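Local coordinates for protein fatty acyl CoA synthetase FADD13 (FATTY-ACYL-CoA SYNTHETASE) (PDB 3R44) that is a fatty acyl-CoA synthetase of the AMP-binding enzyme family, built from a large N-terminal region and a smaller C-terminal one, at residues A[54-59]-A[82-87]; A[63-68]-A[115-120]; A[429-434]-A[473-478]. All coordinates share one frame; numbering follows the deposited sequence.

Contact 1 of 3, residues A[54-59]-A[82-87]; sequences NRCADV and CCLFYG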
ATOM      1  N   ASN A  54      25.422  -7.446  -0.319  1.00 15.37           N
ATOM      2  CA  ASN A  54      26.736  -6.927  -0.628  1.00 17.06           C
ATOM      3  C   ASN A  54      27.100  -7.151  -2.081  1.00 17.40           C
ATOM      4  O   ASN A  54      27.658  -6.268  -2.726  1.00 17.93           O
ATOM      5  CB  ASN A  54      27.813  -7.541   0.260  1.00 17.53           C
ATOM      6  CG  ASN A  54      27.737  -7.025   1.685  1.00 19.79           C
ATOM      7  OD1 ASN A  54      27.038  -6.069   1.939  1.00 18.93           O
ATOM      8  ND2 ASN A  54      28.384  -7.719   2.629  1.00 20.54           N
ATOM      9  N   ARG A  55      26.828  -8.346  -2.568  1.00 17.57           N
ATOM     10  CA  ARG A  55      26.998  -8.618  -4.017  1.00 19.33           C
ATOM     11  C   ARG A  55      26.140  -7.694  -4.910  1.00 19.01           C
ATOM     12  O   ARG A  55      26.633  -7.207  -5.925  1.00 19.75           O
ATOM     13  CB  ARG A  55      26.740 -10.095  -4.326  1.00 19.53           C
ATOM     14  CG  ARG A  55      27.816 -11.023  -3.726  1.00 23.35           C
ATOM     15  CD  ARG A  55      27.862 -12.405  -4.339  1.00 31.54           C
ATOM     16  NE  ARG A  55      27.731 -13.336  -3.228  1.00 38.35           N
ATOM     17  CZ  ARG A  55      28.704 -14.015  -2.617  1.00 44.87           C
ATOM     18  NH1 ARG A  55      29.962 -14.012  -3.065  1.00 47.11           N
ATOM     19  NH2 ARG A  55      28.376 -14.771  -1.559  1.00 47.21           N
ATOM     20  N   CYS A  56      24.889  -7.428  -4.514  1.00 19.25           N
ATOM     21  CA  CYS A  56      24.022  -6.493  -5.223  1.00 18.79           C
ATOM     22  C   CYS A  56      24.658  -5.094  -5.236  1.00 19.25           C
ATOM     23  O   CYS A  56      24.666  -4.416  -6.272  1.00 18.83           O
ATOM     24  CB  CYS A  56      22.631  -6.427  -4.611  1.00 19.41           C
ATOM     25  SG  CYS A  56      21.668  -7.921  -5.003  1.00 21.82           S
ATOM     26  N   ALA A  57      25.193  -4.679  -4.087  1.00 18.52           N
ATOM     27  CA  ALA A  57      25.840  -3.382  -3.982  1.00 18.76           C
ATOM     28  C   ALA A  57      27.066  -3.294  -4.894  1.00 19.92           C
ATOM     29  O   ALA A  57      27.322  -2.231  -5.500  1.00 20.20           O
ATOM     30  CB  ALA A  57      26.237  -3.114  -2.553  1.00 17.68           C
ATOM     31  N   ASP A  58      27.813  -4.397  -4.964  1.00 21.09           N
ATOM     32  CA  ASP A  58      28.987  -4.498  -5.831  1.00 22.93           C
ATOM     33  C   ASP A  58      28.590  -4.330  -7.298  1.00 22.89           C
ATOM     34  O   ASP A  58      29.231  -3.550  -8.050  1.00 23.50           O
ATOM     35  CB  ASP A  58      29.766  -5.809  -5.583  1.00 24.19           C
ATOM     36  CG  ASP A  58      31.136  -5.846  -6.304  1.00 31.40           C
ATOM     37  OD1 ASP A  58      31.866  -4.828  -6.227  1.00 35.86           O
ATOM     38  OD2 ASP A  58      31.500  -6.887  -6.908  1.00 33.79           O
ATOM     39  N   VAL A  59      27.527  -5.021  -7.690  1.00 21.63           N
ATOM     40  CA  VAL A  59      26.979  -4.924  -9.053  1.00 22.32           C
ATOM     41  C   VAL A  59      26.507  -3.501  -9.341  1.00 21.62           C
ATOM     42  O   VAL A  59      26.831  -2.929 -10.381  1.00 21.97           O
ATOM     43  CB  VAL A  59      25.840  -5.928  -9.310  1.00 22.18           C
ATOM     44  CG1 VAL A  59      25.111  -5.626 -10.659  1.00 25.00           C
ATOM     45  CG2 VAL A  59      26.345  -7.365  -9.227  1.00 21.58           C
ATOM     46  N   CYS A  82      14.749  -8.036  -2.850  1.00 15.84           N
ATOM     47  CA  CYS A  82      15.034  -7.558  -1.467  1.00 14.74           C
ATOM     48  C   CYS A  82      16.520  -7.108  -1.357  1.00 14.05           C
ATOM     49  O   CYS A  82      16.840  -6.087  -0.758  1.00 13.29           O
ATOM     50  CB  CYS A  82      14.829  -8.675  -0.477  1.00 15.84           C
ATOM     51  SG  CYS A  82      13.126  -9.184  -0.351  1.00 20.96           S
ATOM     52  N   CYS A  83      17.402  -7.913  -1.929  1.00 14.04           N
ATOM     53  CA  CYS A  83      18.831  -7.700  -1.742  1.00 14.86           C
ATOM     54  C   CYS A  83      19.281  -6.535  -2.606  1.00 14.70           C
ATOM     55  O   CYS A  83      20.252  -5.858  -2.280  1.00 14.27           O
ATOM     56  CB  CYS A  83      19.623  -8.954  -1.993  1.00 15.75           C
ATOM     57  SG  CYS A  83      19.353 -10.164  -0.640  1.00 19.43           S
ATOM     58  N   LEU A  84      18.536  -6.250  -3.682  1.00 15.34           N
ATOM     59  CA  LEU A  84      18.836  -5.028  -4.499  1.00 16.64           C
ATOM     60  C   LEU A  84      18.487  -3.781  -3.728  1.00 16.18           C
ATOM     61  O   LEU A  84      19.218  -2.757  -3.774  1.00 15.75           O
ATOM     62  CB  LEU A  84      18.113  -5.008  -5.843  1.00 16.48           C
ATOM     63  CG  LEU A  84      18.872  -5.856  -6.861  1.00 18.89           C
ATOM     64  CD1 LEU A  84      17.978  -6.261  -8.085  1.00 22.90           C
ATOM     65  CD2 LEU A  84      20.198  -5.224  -7.343  1.00 18.03           C
ATOM     66  N   PHE A  85      17.356  -3.856  -3.052  1.00 15.39           N
ATOM     67  CA  PHE A  85      16.919  -2.799  -2.192  1.00 15.18           C
ATOM     68  C   PHE A  85      17.935  -2.544  -1.039  1.00 14.54           C
ATOM     69  O   PHE A  85      18.339  -1.389  -0.794  1.00 13.76           O
ATOM     70  CB  PHE A  85      15.529  -3.099  -1.614  1.00 16.05           C
ATOM     71  CG  PHE A  85      14.985  -1.989  -0.790  1.00 19.36           C
ATOM     72  CD1 PHE A  85      14.282  -0.918  -1.390  1.00 22.60           C
ATOM     73  CD2 PHE A  85      15.211  -1.942   0.561  1.00 25.98           C
ATOM     74  CE1 PHE A  85      13.758   0.150  -0.614  1.00 23.86           C
ATOM     75  CE2 PHE A  85      14.728  -0.835   1.342  1.00 27.59           C
ATOM     76  CZ  PHE A  85      13.992   0.194   0.744  1.00 25.69           C
ATOM     77  N   TYR A  86      18.298  -3.606  -0.338  1.00 12.07           N
ATOM     78  CA  TYR A  86      19.308  -3.526   0.700  1.00 12.05           C
ATOM     79  C   TYR A  86      20.684  -3.068   0.193  1.00 13.75           C
ATOM     80  O   TYR A  86      21.372  -2.299   0.877  1.00 13.53           O
ATOM     81  CB  TYR A  86      19.459  -4.835   1.428  1.00 13.02           C
ATOM     82  CG  TYR A  86      18.356  -5.132   2.422  1.00 10.12           C
ATOM     83  CD1 TYR A  86      18.120  -4.266   3.506  1.00 14.05           C
ATOM     84  CD2 TYR A  86      17.587  -6.281   2.323  1.00 15.77           C
ATOM     85  CE1 TYR A  86      17.117  -4.573   4.489  1.00 14.70           C
ATOM     86  CE2 TYR A  86      16.621  -6.577   3.263  1.00 14.91           C
ATOM     87  CZ  TYR A  86      16.376  -5.707   4.327  1.00 17.22           C
ATOM     88  OH  TYR A  86      15.452  -5.981   5.288  1.00 15.20           O
ATOM     89  N   GLY A  87      21.096  -3.585  -0.963  1.00 13.64           N
ATOM     90  CA  GLY A  87      22.342  -3.219  -1.590  1.00 15.56           C
ATOM     91  C   GLY A  87      22.356  -1.740  -1.913  1.00 14.82           C
ATOM     92  O   GLY A  87      23.302  -1.009  -1.593  1.00 14.60           O
TER
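A helix-helix crossing carries this contact: Cys56 and Ala57 of helix 46-62 press on Cys83, Leu84 and Gly87 of helix 79-91, which makes the beta-alpha-beta crossover between the parallel strands 70-74 and 94-97. The segment axes approach to 7.5 Å at a signed crossing angle of -66°. Evidence for how near the backbones come is the separation of 4.2 Å between Ala57 CA and Gly87 CA. Glycine makes this possible: a CB on Gly87 would point at helix 46-62 and lie about 3.0 Å from both Cys56 CB and Ala57 N. The methyl of Ala57 accordingly meets main chain, its CB 3.7 Å from Gly87 O.

Cys56 does most of the touching. Its CB sits 3.4 Å from Cys83 O. SG, anti to its own carbonyl carbon (chi1 -74°), lies 3.8 Å from Cys83 CB. The CD2 branch of Leu84 reaches back to Cys56 CB at 3.9 Å. Phe85, turned away from helix 46-62, packs on helix 223-235; Tyr86 touches that helix and also Met49 and Ala53. Cys56 and Leu84 also meet helix 148-157.

The two sulphurs, Cys56 SG and Cys83 SG, stand too far apart for a disulphide. Cys83 O, though covered by Cys56, is satisfied within its helix by Gly87 N at 2.8 Å. Cohesion therefore rests on small side chains packed against backbone, with a few apolar pairs.

Contact 2 of 3, residues A[63-68]-A[115-120]; sequences LGIAKG and GSKVVI
The Schellman motif that ends helix 46-62 at Gly64 turns the chain toward strand 70-74, and its flanking residues Leu63 and Ile65 pack on Lys117 and Val118 of segment 115-120. Gly64 has the positive phi (100°) expected of such a helix end. The backbones stay apart, the nearest CA pairs, Leu63 with Val118 and Ile65 with Lys117, each being separated by 7.7 Å, so side chains make most of the contact.

Val118 is forked between two partners. Its CG1, anti to the backbone N (chi1 167°), meets Leu63 CD1 at 4.1 Å, and these two side chains run at about a right angle to each other. The other branch, CG2, takes Ile65 CD1 at 3.7 Å and lies a little farther from Ile65 CG1. Ile65 thus presents the end of its longer branch to the valine, while the same CD1 rests beside Lys117, 4.0 Å from Lys117 CB.

The side chains of Ile65 and Lys117 pass side by side, pointing opposite ways, and CD1 of Ile65 lies near CB, CG and CD of Lys117. Farther out, Lys117 CE comes to 3.6 Å from Gly64 O, a carbon-to-carbonyl approach. The apolar part of the lysine's contact is therefore its CB-to-CD stem against Ile65 CD1.

Backbone bonds join Lys117 to Arg70 and to Thr143, and Val118 to Ala72, placing strand 118-121 between strands 70-74 and 144-147 of the four-stranded parallel sheet. Leu63 also touches Asp144 and Ile146, and Ile65 touches Val71, so the turn after helix 46-62 spans all three strands.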
ATOM      1  N   LEU A  63      28.042  -0.445 -12.108  1.00 28.65           N
ATOM      2  CA  LEU A  63      27.203   0.260 -13.065  1.00 28.47           C
ATOM      3  C   LEU A  63      27.187   1.770 -12.879  1.00 28.92           C
ATOM      4  O   LEU A  63      26.602   2.489 -13.688  1.00 31.03           O
ATOM      5  CB  LEU A  63      25.789  -0.320 -13.038  1.00 27.60           C
ATOM      6  CG  LEU A  63      25.651  -1.799 -13.377  1.00 26.99           C
ATOM      7  CD1 LEU A  63      24.215  -2.333 -13.104  1.00 27.82           C
ATOM      8  CD2 LEU A  63      26.050  -2.052 -14.832  1.00 31.26           C
ATOM      9  N   GLY A  64      27.903   2.287 -11.900  1.00 27.32           N
ATOM     10  CA  GLY A  64      28.034   3.731 -11.802  1.00 27.72           C
ATOM     11  C   GLY A  64      27.097   4.302 -10.766  1.00 26.53           C
ATOM     12  O   GLY A  64      27.066   5.519 -10.561  1.00 26.73           O
ATOM     13  N   ILE A  65      26.368   3.430 -10.075  1.00 25.01           N
ATOM     14  CA  ILE A  65      25.454   3.910  -9.028  1.00 24.95           C
ATOM     15  C   ILE A  65      26.240   4.431  -7.818  1.00 25.94           C
ATOM     16  O   ILE A  65      27.152   3.780  -7.304  1.00 27.72           O
ATOM     17  CB  ILE A  65      24.414   2.834  -8.593  1.00 22.99           C
ATOM     18  CG1 ILE A  65      23.393   2.557  -9.686  1.00 24.82           C
ATOM     19  CG2 ILE A  65      23.728   3.218  -7.230  1.00 22.87           C
ATOM     20  CD1 ILE A  65      22.550   3.754 -10.163  1.00 26.48           C
ATOM     21  N   ALA A  66      25.922   5.648  -7.415  1.00 27.06           N
ATOM     22  CA  ALA A  66      26.553   6.289  -6.284  1.00 26.63           C
ATOM     23  C   ALA A  66      25.458   6.839  -5.416  1.00 25.48           C
ATOM     24  O   ALA A  66      24.262   6.721  -5.732  1.00 24.07           O
ATOM     25  CB  ALA A  66      27.504   7.421  -6.754  1.00 28.42           C
ATOM     26  N   LYS A  67      25.862   7.440  -4.314  1.00 24.21           N
ATOM     27  CA  LYS A  67      24.921   8.057  -3.378  1.00 23.71           C
ATOM     28  C   LYS A  67      23.939   8.992  -4.081  1.00 21.49           C
ATOM     29  O   LYS A  67      24.328   9.889  -4.834  1.00 21.22           O
ATOM     30  CB  LYS A  67      25.674   8.836  -2.285  1.00 25.39           C
ATOM     31  CG  LYS A  67      24.748   9.484  -1.260  1.00 27.63           C
ATOM     32  CD  LYS A  67      25.552  10.284  -0.227  1.00 35.89           C
ATOM     33  CE  LYS A  67      24.608  10.999   0.750  1.00 38.99           C
ATOM     34  NZ  LYS A  67      23.391  10.185   0.869  1.00 41.49           N
ATOM     35  N   GLY A  68      22.658   8.725  -3.894  1.00 18.69           N
ATOM     36  CA  GLY A  68      21.579   9.573  -4.369  1.00 17.59           C
ATOM     37  C   GLY A  68      21.028   9.116  -5.734  1.00 17.84           C
ATOM     38  O   GLY A  68      19.908   9.498  -6.084  1.00 18.33           O
ATOM     39  N   GLY A 115      14.244  10.075 -12.885  1.00 18.50           N
ATOM     40  CA  GLY A 115      15.589  10.233 -13.430  1.00 18.95           C
ATOM     41  C   GLY A 115      16.434   9.016 -13.100  1.00 19.44           C
ATOM     42  O   GLY A 115      17.675   9.145 -12.819  1.00 17.65           O
ATOM     43  N   SER A 116      15.778   7.848 -13.116  1.00 17.77           N
ATOM     44  CA  SER A 116      16.457   6.580 -12.863  1.00 18.60           C
ATOM     45  C   SER A 116      17.617   6.430 -13.819  1.00 19.60           C
ATOM     46  O   SER A 116      17.500   6.682 -15.037  1.00 20.20           O
ATOM     47  CB  SER A 116      15.570   5.349 -13.038  1.00 17.25           C
ATOM     48  OG  SER A 116      14.598   5.332 -11.996  1.00 19.33           O
ATOM     49  N   LYS A 117      18.720   5.962 -13.262  1.00 19.96           N
ATOM     50  CA  LYS A 117      19.942   5.731 -14.022  1.00 21.24           C
ATOM     51  C   LYS A 117      20.054   4.300 -14.522  1.00 20.85           C
ATOM     52  O   LYS A 117      20.577   4.036 -15.577  1.00 21.25           O
ATOM     53  CB  LYS A 117      21.108   6.066 -13.097  1.00 22.01           C
ATOM     54  CG  LYS A 117      22.480   6.031 -13.686  1.00 28.40           C
ATOM     55  CD  LYS A 117      23.467   6.722 -12.701  1.00 31.26           C
ATOM     56  CE  LYS A 117      24.899   6.665 -13.234  1.00 35.17           C
ATOM     57  NZ  LYS A 117      25.023   7.245 -14.608  1.00 38.03           N
ATOM     58  N   VAL A 118      19.583   3.351 -13.714  1.00 20.23           N
ATOM     59  CA  VAL A 118      19.700   1.941 -14.007  1.00 20.45           C
ATOM     60  C   VAL A 118      18.327   1.366 -13.853  1.00 19.76           C
ATOM     61  O   VAL A 118      17.619   1.744 -12.924  1.00 19.24           O
ATOM     62  CB  VAL A 118      20.689   1.267 -13.013  1.00 21.36           C
ATOM     63  CG1 VAL A 118      20.619  -0.263 -13.068  1.00 24.01           C
ATOM     64  CG2 VAL A 118      22.146   1.773 -13.303  1.00 22.40           C
ATOM     65  N   VAL A 119      17.951   0.484 -14.758  1.00 20.14           N
ATOM     66  CA  VAL A 119      16.671  -0.208 -14.678  1.00 19.01           C
ATOM     67  C   VAL A 119      16.935  -1.699 -14.621  1.00 18.97           C
ATOM     68  O   VAL A 119      17.581  -2.247 -15.519  1.00 19.77           O
ATOM     69  CB  VAL A 119      15.772   0.144 -15.866  1.00 18.21           C
ATOM     70  CG1 VAL A 119      14.470  -0.677 -15.817  1.00 20.37           C
ATOM     71  CG2 VAL A 119      15.515   1.709 -15.830  1.00 19.23           C
ATOM     72  N   ILE A 120      16.490  -2.327 -13.542  1.00 17.31           N
ATOM     73  CA  ILE A 120      16.641  -3.778 -13.380  1.00 17.43           C
ATOM     74  C   ILE A 120      15.261  -4.419 -13.555  1.00 18.17           C
ATOM     75  O   ILE A 120      14.337  -4.085 -12.796  1.00 17.91           O
ATOM     76  CB  ILE A 120      17.282  -4.141 -12.049  1.00 17.90           C
ATOM     77  CG1 ILE A 120      18.665  -3.474 -11.914  1.00 20.31           C
ATOM     78  CG2 ILE A 120      17.436  -5.685 -11.978  1.00 16.89           C
ATOM     79  CD1 ILE A 120      19.267  -3.657 -10.627  1.00 22.76           C
TER

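Contact 3 of 3, residues A[429-434]-A[473-478]; sequences ESVIIG and EYCGTR
Val431 O is met from two sides of the chain: Tyr474 of segment 473-478 brings its ring carbon CE2 to 3.6 Å from this oxygen, and Gly434 N, in the oxygen's own segment, gives it a weak bond of 3.1 Å. The oxygen stands at the edge of the tyrosine ring, near its plane. Helix 425-432 here packs against helix 468-478, and the nearest backbone pair across the contact is Val431 CA and Cys475 CA, 6.5 Å apart.

The side chain of Val431 fills the middle. Its CG1, anti to the backbone N (chi1 170°), is 3.5 Å from Arg478 CD. CG2 lies obliquely by the guanidinium, 3.9 Å from Arg478 NH1. Toward Tyr474, CG1 also approaches the ring carbon CE2 that meets the carbonyl. CG1 reaches Cys475 SG as well, at 4.0 Å, so one methyl is shared by three residues of segment 473-478.

Cys475 SG also lies 3.5 Å from Ile432 CG1, and CD1 of the same isoleucine is near the sulphur too. Ile432 continues onto Val441 of strand 438-448 and onto Ala457 and Val459 of strand 454-461, while Cys475 leans on Leu484 and Pro485; the helix pair is thus tied to the strands of the C-terminal domain.

Arg478 NE makes a weak bond to Tyr474 OH, 3.4 Å with an angle of 134°, which links two of the residues that touch Val431. The chemistry is therefore graded: a buried interior of sulphur and aliphatic carbon, then a border where exposed Arg478 and partly exposed Tyr474 offer carbon to Val431 and join their polar groups only through that weak bond.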
ATOM      1  N   GLU A 429     -23.925  10.261   0.343  1.00 22.30           N
ATOM      2  CA  GLU A 429     -24.415   8.915   0.651  1.00 23.86           C
ATOM      3  C   GLU A 429     -25.041   8.800   2.053  1.00 26.06           C
ATOM      4  O   GLU A 429     -26.111   8.193   2.236  1.00 26.29           O
ATOM      5  CB  GLU A 429     -23.292   7.905   0.504  1.00 23.91           C
ATOM      6  CG  GLU A 429     -22.826   7.667  -0.910  1.00 24.27           C
ATOM      7  CD  GLU A 429     -21.445   7.054  -0.977  1.00 24.45           C
ATOM      8  OE1 GLU A 429     -20.829   6.883   0.105  1.00 24.90           O
ATOM      9  OE2 GLU A 429     -20.973   6.713  -2.097  1.00 23.20           O
ATOM     10  N   SER A 430     -24.399   9.389   3.058  1.00 27.77           N
ATOM     11  CA  SER A 430     -24.907   9.290   4.440  1.00 31.03           C
ATOM     12  C   SER A 430     -26.225  10.040   4.664  1.00 31.53           C
ATOM     13  O   SER A 430     -26.887   9.781   5.638  1.00 33.46           O
ATOM     14  CB  SER A 430     -23.877   9.771   5.474  1.00 33.16           C
ATOM     15  OG  SER A 430     -23.538  11.131   5.244  1.00 35.40           O
ATOM     16  N   VAL A 431     -26.588  10.961   3.775  1.00 29.13           N
ATOM     17  CA  VAL A 431     -27.871  11.670   3.853  1.00 29.91           C
ATOM     18  C   VAL A 431     -28.979  10.864   3.146  1.00 28.91           C
ATOM     19  O   VAL A 431     -30.069  10.639   3.686  1.00 30.75           O
ATOM     20  CB  VAL A 431     -27.723  13.088   3.254  1.00 29.22           C
ATOM     21  CG1 VAL A 431     -29.082  13.758   3.097  1.00 32.61           C
ATOM     22  CG2 VAL A 431     -26.802  13.936   4.168  1.00 33.71           C
ATOM     23  N   ILE A 432     -28.670  10.429   1.929  1.00 25.24           N
ATOM     24  CA  ILE A 432     -29.602   9.681   1.127  1.00 23.93           C
ATOM     25  C   ILE A 432     -29.961   8.319   1.688  1.00 25.04           C
ATOM     26  O   ILE A 432     -31.106   7.895   1.540  1.00 27.14           O
ATOM     27  CB  ILE A 432     -29.059   9.527  -0.351  1.00 21.39           C
ATOM     28  CG1 ILE A 432     -28.876  10.910  -0.964  1.00 21.16           C
ATOM     29  CG2 ILE A 432     -30.007   8.641  -1.174  1.00 19.90           C
ATOM     30  CD1 ILE A 432     -28.317  10.916  -2.392  1.00 20.65           C
ATOM     31  N   ILE A 433     -29.023   7.632   2.330  1.00 26.37           N
ATOM     32  CA  ILE A 433     -29.320   6.324   2.950  1.00 28.72           C
ATOM     33  C   ILE A 433     -30.427   6.475   3.990  1.00 32.30           C
ATOM     34  O   ILE A 433     -31.159   5.522   4.252  1.00 35.15           O
ATOM     35  CB  ILE A 433     -28.058   5.643   3.568  1.00 29.47           C
ATOM     36  CG1 ILE A 433     -28.304   4.140   3.886  1.00 31.52           C
ATOM     37  CG2 ILE A 433     -27.606   6.388   4.823  1.00 30.79           C
ATOM     38  CD1 ILE A 433     -28.563   3.267   2.657  1.00 26.83           C
ATOM     39  N   GLY A 434     -30.571   7.678   4.547  1.00 34.01           N
ATOM     40  CA  GLY A 434     -31.671   7.999   5.457  1.00 36.90           C
ATOM     41  C   GLY A 434     -33.080   8.115   4.900  1.00 37.31           C
ATOM     42  O   GLY A 434     -34.062   7.990   5.665  1.00 38.86           O
ATOM     43  N   GLU A 473     -34.752  17.236  -3.004  1.00 40.58           N
ATOM     44  CA  GLU A 473     -35.305  18.201  -2.060  1.00 43.50           C
ATOM     45  C   GLU A 473     -35.009  17.765  -0.615  1.00 43.61           C
ATOM     46  O   GLU A 473     -34.671  18.603   0.199  1.00 44.56           O
ATOM     47  CB  GLU A 473     -36.775  18.499  -2.344  1.00 45.82           C
ATOM     48  CG  GLU A 473     -36.924  19.428  -3.567  1.00 47.82           C
ATOM     49  CD  GLU A 473     -38.353  19.885  -3.793  1.00 51.39           C
ATOM     50  OE1 GLU A 473     -38.759  19.999  -4.970  1.00 52.44           O
ATOM     51  OE2 GLU A 473     -39.074  20.113  -2.795  1.00 56.44           O
ATOM     52  N   TYR A 474     -35.002  16.472  -0.315  1.00 42.83           N
ATOM     53  CA  TYR A 474     -34.578  16.031   1.028  1.00 42.92           C
ATOM     54  C   TYR A 474     -33.121  16.352   1.339  1.00 42.65           C
ATOM     55  O   TYR A 474     -32.813  16.866   2.416  1.00 44.57           O
ATOM     56  CB  TYR A 474     -34.799  14.550   1.211  1.00 42.69           C
ATOM     57  CG  TYR A 474     -34.411  14.022   2.559  1.00 43.60           C
ATOM     58  CD1 TYR A 474     -35.327  14.020   3.606  1.00 49.62           C
ATOM     59  CD2 TYR A 474     -33.145  13.522   2.794  1.00 42.24           C
ATOM     60  CE1 TYR A 474     -34.982  13.527   4.860  1.00 51.98           C
ATOM     61  CE2 TYR A 474     -32.788  13.005   4.026  1.00 44.06           C
ATOM     62  CZ  TYR A 474     -33.708  13.019   5.062  1.00 49.93           C
ATOM     63  OH  TYR A 474     -33.362  12.522   6.294  1.00 52.47           O
ATOM     64  N   CYS A 475     -32.229  16.061   0.399  1.00 40.34           N
ATOM     65  CA  CYS A 475     -30.809  16.433   0.516  1.00 39.56           C
ATOM     66  C   CYS A 475     -30.624  17.935   0.784  1.00 41.92           C
ATOM     67  O   CYS A 475     -29.751  18.324   1.551  1.00 42.34           O
ATOM     68  CB  CYS A 475     -30.064  16.106  -0.774  1.00 37.87           C
ATOM     69  SG  CYS A 475     -29.503  14.397  -0.872  1.00 33.10           S
ATOM     70  N   GLY A 476     -31.432  18.757   0.120  1.00 44.16           N
ATOM     71  CA  GLY A 476     -31.377  20.216   0.265  1.00 46.68           C
ATOM     72  C   GLY A 476     -31.635  20.709   1.683  1.00 49.33           C
ATOM     73  O   GLY A 476     -31.498  21.899   1.970  1.00 50.78           O
ATOM     74  N   THR A 477     -31.988  19.767   2.557  1.00 50.33           N
ATOM     75  CA  THR A 477     -32.291  19.992   3.966  1.00 52.64           C
ATOM     76  C   THR A 477     -31.021  19.908   4.791  1.00 51.95           C
ATOM     77  O   THR A 477     -30.864  20.604   5.791  1.00 53.34           O
ATOM     78  CB  THR A 477     -33.242  18.879   4.510  1.00 53.00           C
ATOM     79  OG1 THR A 477     -34.545  19.030   3.954  1.00 55.09           O
ATOM     80  CG2 THR A 477     -33.326  18.925   6.015  1.00 55.27           C
ATOM     81  N   ARG A 478     -30.115  19.033   4.379  1.00 49.67           N
ATOM     82  CA  ARG A 478     -28.955  18.715   5.203  1.00 49.30           C
ATOM     83  C   ARG A 478     -27.620  19.184   4.601  1.00 47.60           C
ATOM     84  O   ARG A 478     -26.621  19.235   5.304  1.00 48.27           O
ATOM     85  CB  ARG A 478     -28.908  17.202   5.464  1.00 48.64           C
ATOM     86  CG  ARG A 478     -30.033  16.662   6.361  1.00 51.88           C
ATOM     87  CD  ARG A 478     -30.430  15.230   5.973  1.00 54.01           C
ATOM     88  NE  ARG A 478     -30.661  14.377   7.134  1.00 57.87           N
ATOM     89  CZ  ARG A 478     -29.694  13.904   7.926  1.00 60.74           C
ATOM     90  NH1 ARG A 478     -28.415  14.200   7.694  1.00 60.32           N
ATOM     91  NH2 ARG A 478     -30.005  13.148   8.978  1.00 62.99           N
TER

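Overall arrangement
Contacts 1 and 2 are neighbours, with centres 12 Å apart: Leu84 CD2 packs on Ile120 CD1 at 3.8 Å, and segments 54-59 and 63-68 come from helix 46-62 and the turn that follows it. Contact 3 belongs to the C-terminal domain, its centre about 56 Å from that of contact 1 and 54 Å from that of contact 2, across the chain's centre. Contact 1 is wholly buried and joins two helices through small residues that let the backbones come close; contact 2, partly buried, sets a turn on a sheet strand through branched side chains. Contact 3 also pairs helices, but with a buried middle and an exposed arginine at its border.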